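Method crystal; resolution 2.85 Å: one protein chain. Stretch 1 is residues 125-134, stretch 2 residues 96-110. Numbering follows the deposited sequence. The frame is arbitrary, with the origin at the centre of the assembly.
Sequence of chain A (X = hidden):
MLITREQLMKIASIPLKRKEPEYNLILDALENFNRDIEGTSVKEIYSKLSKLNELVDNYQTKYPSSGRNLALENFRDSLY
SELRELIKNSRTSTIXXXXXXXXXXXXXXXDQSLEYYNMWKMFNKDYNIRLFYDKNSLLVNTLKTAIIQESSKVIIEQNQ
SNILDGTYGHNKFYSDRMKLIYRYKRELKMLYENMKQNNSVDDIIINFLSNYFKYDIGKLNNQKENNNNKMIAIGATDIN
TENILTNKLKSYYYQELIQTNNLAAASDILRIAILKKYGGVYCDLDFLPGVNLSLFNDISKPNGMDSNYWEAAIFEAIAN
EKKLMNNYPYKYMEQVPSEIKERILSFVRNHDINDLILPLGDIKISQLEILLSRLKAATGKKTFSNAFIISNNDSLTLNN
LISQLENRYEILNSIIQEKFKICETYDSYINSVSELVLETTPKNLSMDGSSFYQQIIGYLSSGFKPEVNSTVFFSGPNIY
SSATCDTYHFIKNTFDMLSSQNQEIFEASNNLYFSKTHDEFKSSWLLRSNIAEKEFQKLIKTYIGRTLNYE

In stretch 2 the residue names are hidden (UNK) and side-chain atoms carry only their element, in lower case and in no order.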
# COMPACT_ATOMS: atom_id res chain seq x y z
N LYS A 125 3.64 -25.53 -0.22
CA LYS A 125 4.76 -26.16 -0.91
C LYS A 125 4.57 -26.21 -2.42
O LYS A 125 5.51 -26.52 -3.15
CB LYS A 125 5.02 -27.56 -0.36
CG LYS A 125 5.59 -27.58 1.02
CD LYS A 125 5.69 -29.01 1.52
CE LYS A 125 5.73 -29.05 3.04
NZ LYS A 125 5.46 -30.44 3.52
N ASP A 126 3.36 -25.92 -2.87
CA ASP A 126 3.04 -25.82 -4.29
C ASP A 126 3.29 -24.42 -4.87
O ASP A 126 2.93 -24.15 -6.02
CB ASP A 126 1.59 -26.25 -4.53
CG ASP A 126 0.58 -25.44 -3.71
OD1 ASP A 126 0.96 -24.88 -2.65
OD2 ASP A 126 -0.61 -25.37 -4.11
N TYR A 127 3.89 -23.54 -4.08
CA TYR A 127 4.24 -22.19 -4.52
C TYR A 127 5.76 -22.01 -4.64
O TYR A 127 6.52 -22.65 -3.91
CB TYR A 127 3.68 -21.16 -3.53
CG TYR A 127 2.23 -20.80 -3.78
CD1 TYR A 127 1.21 -21.70 -3.45
CD2 TYR A 127 1.88 -19.58 -4.34
CE1 TYR A 127 -0.13 -21.38 -3.68
CE2 TYR A 127 0.54 -19.25 -4.58
CZ TYR A 127 -0.45 -20.16 -4.25
OH TYR A 127 -1.76 -19.84 -4.49
N ASN A 128 6.19 -21.18 -5.58
CA ASN A 128 7.54 -20.67 -5.56
C ASN A 128 7.51 -19.46 -4.65
O ASN A 128 6.84 -18.45 -4.96
CB ASN A 128 8.04 -20.29 -6.96
CG ASN A 128 8.23 -21.50 -7.86
OD1 ASN A 128 8.41 -22.61 -7.38
ND2 ASN A 128 8.20 -21.28 -9.16
N ILE A 129 8.19 -19.58 -3.51
CA ILE A 129 8.18 -18.55 -2.50
C ILE A 129 9.50 -17.80 -2.54
O ILE A 129 10.57 -18.41 -2.54
CB ILE A 129 7.92 -19.14 -1.11
CG1 ILE A 129 6.55 -19.82 -1.09
CG2 ILE A 129 7.94 -18.05 -0.07
CD1 ILE A 129 6.24 -20.58 0.16
N ARG A 130 9.42 -16.48 -2.61
CA ARG A 130 10.62 -15.67 -2.66
C ARG A 130 10.53 -14.54 -1.66
O ARG A 130 9.45 -14.05 -1.36
CB ARG A 130 10.83 -15.07 -4.05
CG ARG A 130 11.27 -16.02 -5.14
CD ARG A 130 11.21 -15.27 -6.46
NE ARG A 130 11.25 -16.12 -7.65
CZ ARG A 130 10.20 -16.74 -8.19
NH1 ARG A 130 8.99 -16.63 -7.66
NH2 ARG A 130 10.37 -17.48 -9.27
N LEU A 131 11.69 -14.15 -1.16
CA LEU A 131 11.82 -13.04 -0.25
C LEU A 131 12.82 -12.08 -0.88
O LEU A 131 13.96 -12.44 -1.15
CB LEU A 131 12.30 -13.54 1.11
CG LEU A 131 12.65 -12.61 2.27
CD1 LEU A 131 11.63 -11.51 2.43
CD2 LEU A 131 12.65 -13.45 3.51
N PHE A 132 12.36 -10.88 -1.17
CA PHE A 132 13.16 -9.96 -1.94
C PHE A 132 13.81 -8.97 -1.02
O PHE A 132 13.19 -8.50 -0.08
CB PHE A 132 12.28 -9.24 -2.96
CG PHE A 132 11.87 -10.12 -4.10
CD1 PHE A 132 10.65 -10.79 -4.07
CD2 PHE A 132 12.70 -10.29 -5.20
CE1 PHE A 132 10.27 -11.62 -5.14
CE2 PHE A 132 12.33 -11.11 -6.26
CZ PHE A 132 11.12 -11.77 -6.23
N TYR A 133 15.08 -8.69 -1.27
CA TYR A 133 15.79 -7.67 -0.53
C TYR A 133 16.77 -6.94 -1.43
O TYR A 133 17.02 -7.35 -2.56
CB TYR A 133 16.49 -8.30 0.67
CG TYR A 133 17.85 -8.90 0.38
CD1 TYR A 133 17.99 -10.01 -0.44
CD2 TYR A 133 19.00 -8.36 0.98
CE1 TYR A 133 19.23 -10.58 -0.67
CE2 TYR A 133 20.25 -8.92 0.76
CZ TYR A 133 20.36 -10.03 -0.07
OH TYR A 133 21.61 -10.59 -0.30
N ASP A 134 17.32 -5.85 -0.92
CA ASP A 134 18.25 -5.05 -1.69
C ASP A 134 19.62 -5.08 -1.02
O ASP A 134 19.91 -4.33 -0.07
CB ASP A 134 17.72 -3.63 -1.82
CG ASP A 134 18.56 -2.79 -2.75
OD1 ASP A 134 19.74 -3.11 -2.98
OD2 ASP A 134 18.03 -1.78 -3.27
N UNK A 96 -4.35 -17.44 -10.29
CA UNK A 96 -3.16 -16.62 -10.10
C UNK A 96 -1.93 -17.49 -10.17
O UNK A 96 -1.95 -18.63 -9.72
c UNK A 96 -3.22 -15.94 -8.77
N UNK A 97 -0.86 -16.95 -10.75
CA UNK A 97 0.43 -17.64 -10.78
C UNK A 97 0.81 -18.09 -9.37
O UNK A 97 0.50 -17.40 -8.39
o UNK A 97 1.24 -16.32 -12.65
c UNK A 97 1.53 -16.74 -11.33
N UNK A 98 1.46 -19.25 -9.27
CA UNK A 98 1.85 -19.77 -7.96
C UNK A 98 3.20 -19.24 -7.52
O UNK A 98 4.18 -19.97 -7.35
c UNK A 98 0.27 -21.66 -7.88
c UNK A 98 1.73 -21.28 -7.92
c UNK A 98 0.05 -23.10 -7.64
n UNK A 98 -1.66 -24.74 -7.08
c UNK A 98 -1.42 -23.38 -7.64
N UNK A 99 3.22 -17.92 -7.36
CA UNK A 99 4.33 -17.21 -6.79
C UNK A 99 3.84 -16.54 -5.54
O UNK A 99 2.78 -15.93 -5.53
n UNK A 99 5.00 -16.20 -10.17
c UNK A 99 5.36 -16.76 -9.03
o UNK A 99 6.12 -17.74 -8.97
c UNK A 99 4.80 -16.16 -7.78
N UNK A 100 4.62 -16.68 -4.47
CA UNK A 100 4.35 -15.94 -3.25
C UNK A 100 5.56 -15.10 -2.94
O UNK A 100 6.67 -15.62 -2.83
c UNK A 100 4.04 -16.91 -2.11
c UNK A 100 2.69 -15.41 -0.62
c UNK A 100 3.86 -16.37 -0.69
c UNK A 100 3.65 -17.52 0.27
N UNK A 101 5.38 -13.79 -2.83
CA UNK A 101 6.53 -12.91 -2.66
C UNK A 101 6.45 -12.11 -1.39
O UNK A 101 5.39 -11.65 -1.00
c UNK A 101 6.66 -11.97 -3.85
o UNK A 101 6.93 -12.70 -5.03
N UNK A 102 7.60 -11.94 -0.74
CA UNK A 102 7.73 -11.07 0.42
C UNK A 102 8.87 -10.12 0.13
O UNK A 102 9.74 -10.42 -0.69
c UNK A 102 5.07 -14.80 2.66
c UNK A 102 7.08 -14.18 1.49
c UNK A 102 7.00 -12.90 2.01
c UNK A 102 6.11 -15.13 1.81
c UNK A 102 5.95 -12.59 2.86
c UNK A 102 4.99 -13.53 3.18
c UNK A 102 8.04 -11.88 1.67
N UNK A 103 8.87 -8.98 0.79
CA UNK A 103 9.96 -8.01 0.67
C UNK A 103 10.45 -7.67 2.06
O UNK A 103 9.64 -7.44 2.96
c UNK A 103 9.00 -6.92 -1.39
c UNK A 103 10.57 -5.61 0.13
c UNK A 103 9.48 -6.70 0.04
c UNK A 103 8.30 -5.73 -1.94
N UNK A 104 11.76 -7.64 2.25
CA UNK A 104 12.33 -6.99 3.43
C UNK A 104 13.56 -6.21 3.03
O UNK A 104 14.60 -6.81 2.78
c UNK A 104 10.18 -5.75 7.87
c UNK A 104 13.02 -7.20 5.79
n UNK A 104 14.23 -6.12 7.34
c UNK A 104 11.00 -5.11 8.82
c UNK A 104 10.73 -6.48 6.81
c UNK A 104 12.65 -7.98 4.56
c UNK A 104 14.28 -6.89 6.21
c UNK A 104 12.13 -6.56 6.70
c UNK A 104 12.37 -5.17 8.73
c UNK A 104 12.92 -5.90 7.67
N UNK A 105 13.47 -4.89 2.98
CA UNK A 105 14.61 -4.08 2.54
C UNK A 105 15.15 -3.08 3.56
O UNK A 105 14.43 -2.66 4.45
c UNK A 105 14.29 -3.32 1.24
c UNK A 105 12.78 -1.49 0.31
c UNK A 105 14.27 -4.28 0.07
c UNK A 105 12.96 -2.57 1.36
N UNK A 106 16.42 -2.73 3.41
CA UNK A 106 17.03 -1.60 4.13
C UNK A 106 17.60 -1.80 5.53
O UNK A 106 17.97 -0.82 6.19
N UNK A 107 17.68 -3.05 5.98
CA UNK A 107 18.18 -3.35 7.32
C UNK A 107 18.06 -4.81 7.68
O UNK A 107 17.67 -5.63 6.85
N UNK A 108 18.42 -5.17 8.93
CA UNK A 108 18.35 -6.58 9.32
C UNK A 108 16.91 -7.06 9.43
O UNK A 108 16.03 -6.30 9.87
c UNK A 108 18.77 -5.19 11.22
c UNK A 108 19.01 -6.58 10.70
c UNK A 108 18.90 -4.31 10.02
N UNK A 109 16.65 -8.29 9.01
CA UNK A 109 15.33 -8.87 9.20
C UNK A 109 15.24 -9.37 10.65
O UNK A 109 16.26 -9.71 11.26
c UNK A 109 13.14 -11.15 6.88
c UNK A 109 15.92 -11.19 8.31
c UNK A 109 13.56 -10.32 8.10
c UNK A 109 15.04 -9.96 8.13
N UNK A 110 14.03 -9.36 11.23
CA UNK A 110 13.85 -9.81 12.60
C UNK A 110 13.66 -11.32 12.62
O UNK A 110 13.38 -11.93 11.59
o UNK A 110 11.44 -9.68 12.81
c UNK A 110 12.65 -9.12 13.25
O HOH W 1 7.91 -15.44 -5.61
O HOH W 2 17.87 -4.56 1.64

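Position 96 carries a single side-chain carbon that makes no contact with stretch 1; it is Ala-96. At position 97 one carbon is followed by one oxygen, and the CA-to-CB bond points away from the other stretch; this is Ser-97. Position 98 extends four carbons in a row to a terminal nitrogen, which lies 3.2 Å from OD2 of Asp-126. A long unbranched chain ending in an amine is lysine, and Lys-98 NZ forms a salt bridge with that carboxylate. Its CB sits over one face of the Tyr-127 ring, 4.1 Å from the centroid, in a CH-pi contact.

Position 99 has two carbons, the second bearing one oxygen and one nitrogen. This amide is Asn-99, whose OD1 accepts a weak hydrogen bond from Arg-130 NH1 at 3.3 Å, approaching the guanidinium at its edge. At position 100 four carbons fork at the second, the pattern of leucine; Leu-100 CD2 packs 3.9 Å from Ile-129 CG1. Position 101 again shows one carbon and one oxygen. Ser-101 lies beside the Phe-132 ring, its OG 3.5 Å from Phe-132 CE1 at the ring edge; a water donates to this OG and accepts from Arg-130 NH1, linking the two side chains.

Position 102 holds one carbon and a six-carbon ring with no further atom, hence Phe-102. The edge of this ring meets Ile-129, CE1 lying 3.9 Å from Ile-129 CG2, while its CB is 3.7 Å from Leu-131 CD1. Position 103 has four carbons forked at the first, with one arm two carbons long: Ile-103, whose CG1 lies 4.3 Å from Phe-132 CB. At position 104 a carbon leads to fused five- and six-membered rings containing eight carbons and one nitrogen, which only tryptophan supplies. The CB of Trp-104 touches Leu-131 CD1 at 4.2 Å, but the end of the side chain leads away from stretch 1.

Position 105 has four carbons forked at the first, one arm two carbons long: Ile-105, whose CG2 comes within 3.6 Å of Asp-134 N. Positions 106 and 107 lack side-chain atoms and are Gly-106, whose positive phi favours glycine, and Gly-107. At position 108 three carbons close onto the backbone nitrogen, giving Pro-108, beyond the reach of stretch 1. Position 109 has four carbons forked at the first with one longer arm; the CA-to-CB bond of Ile-109 points toward stretch 1, and its CD1 lies 4.1 Å from Leu-131 CD2. Position 110 has one carbon and one oxygen: Ser-110, the N-cap of a helix.

The contact is a parallel strand pair held by a backbone ladder. Asn-128, Arg-130 and Phe-132 each donate through N and accept through O, bonding successively to Lys-98, Leu-100, Phe-102 and Trp-104. Alternation sends Ile-129, Leu-131, Leu-100 and Phe-102 to an apolar face, whereas Asn-128, Arg-130, Asn-99 and Ser-101 share the other with Phe-132 and Ile-103. The salt bridge adds a polar attachment before the strands begin.

Stretch 2 (96-110) ASKNLSFIWIGGPIS
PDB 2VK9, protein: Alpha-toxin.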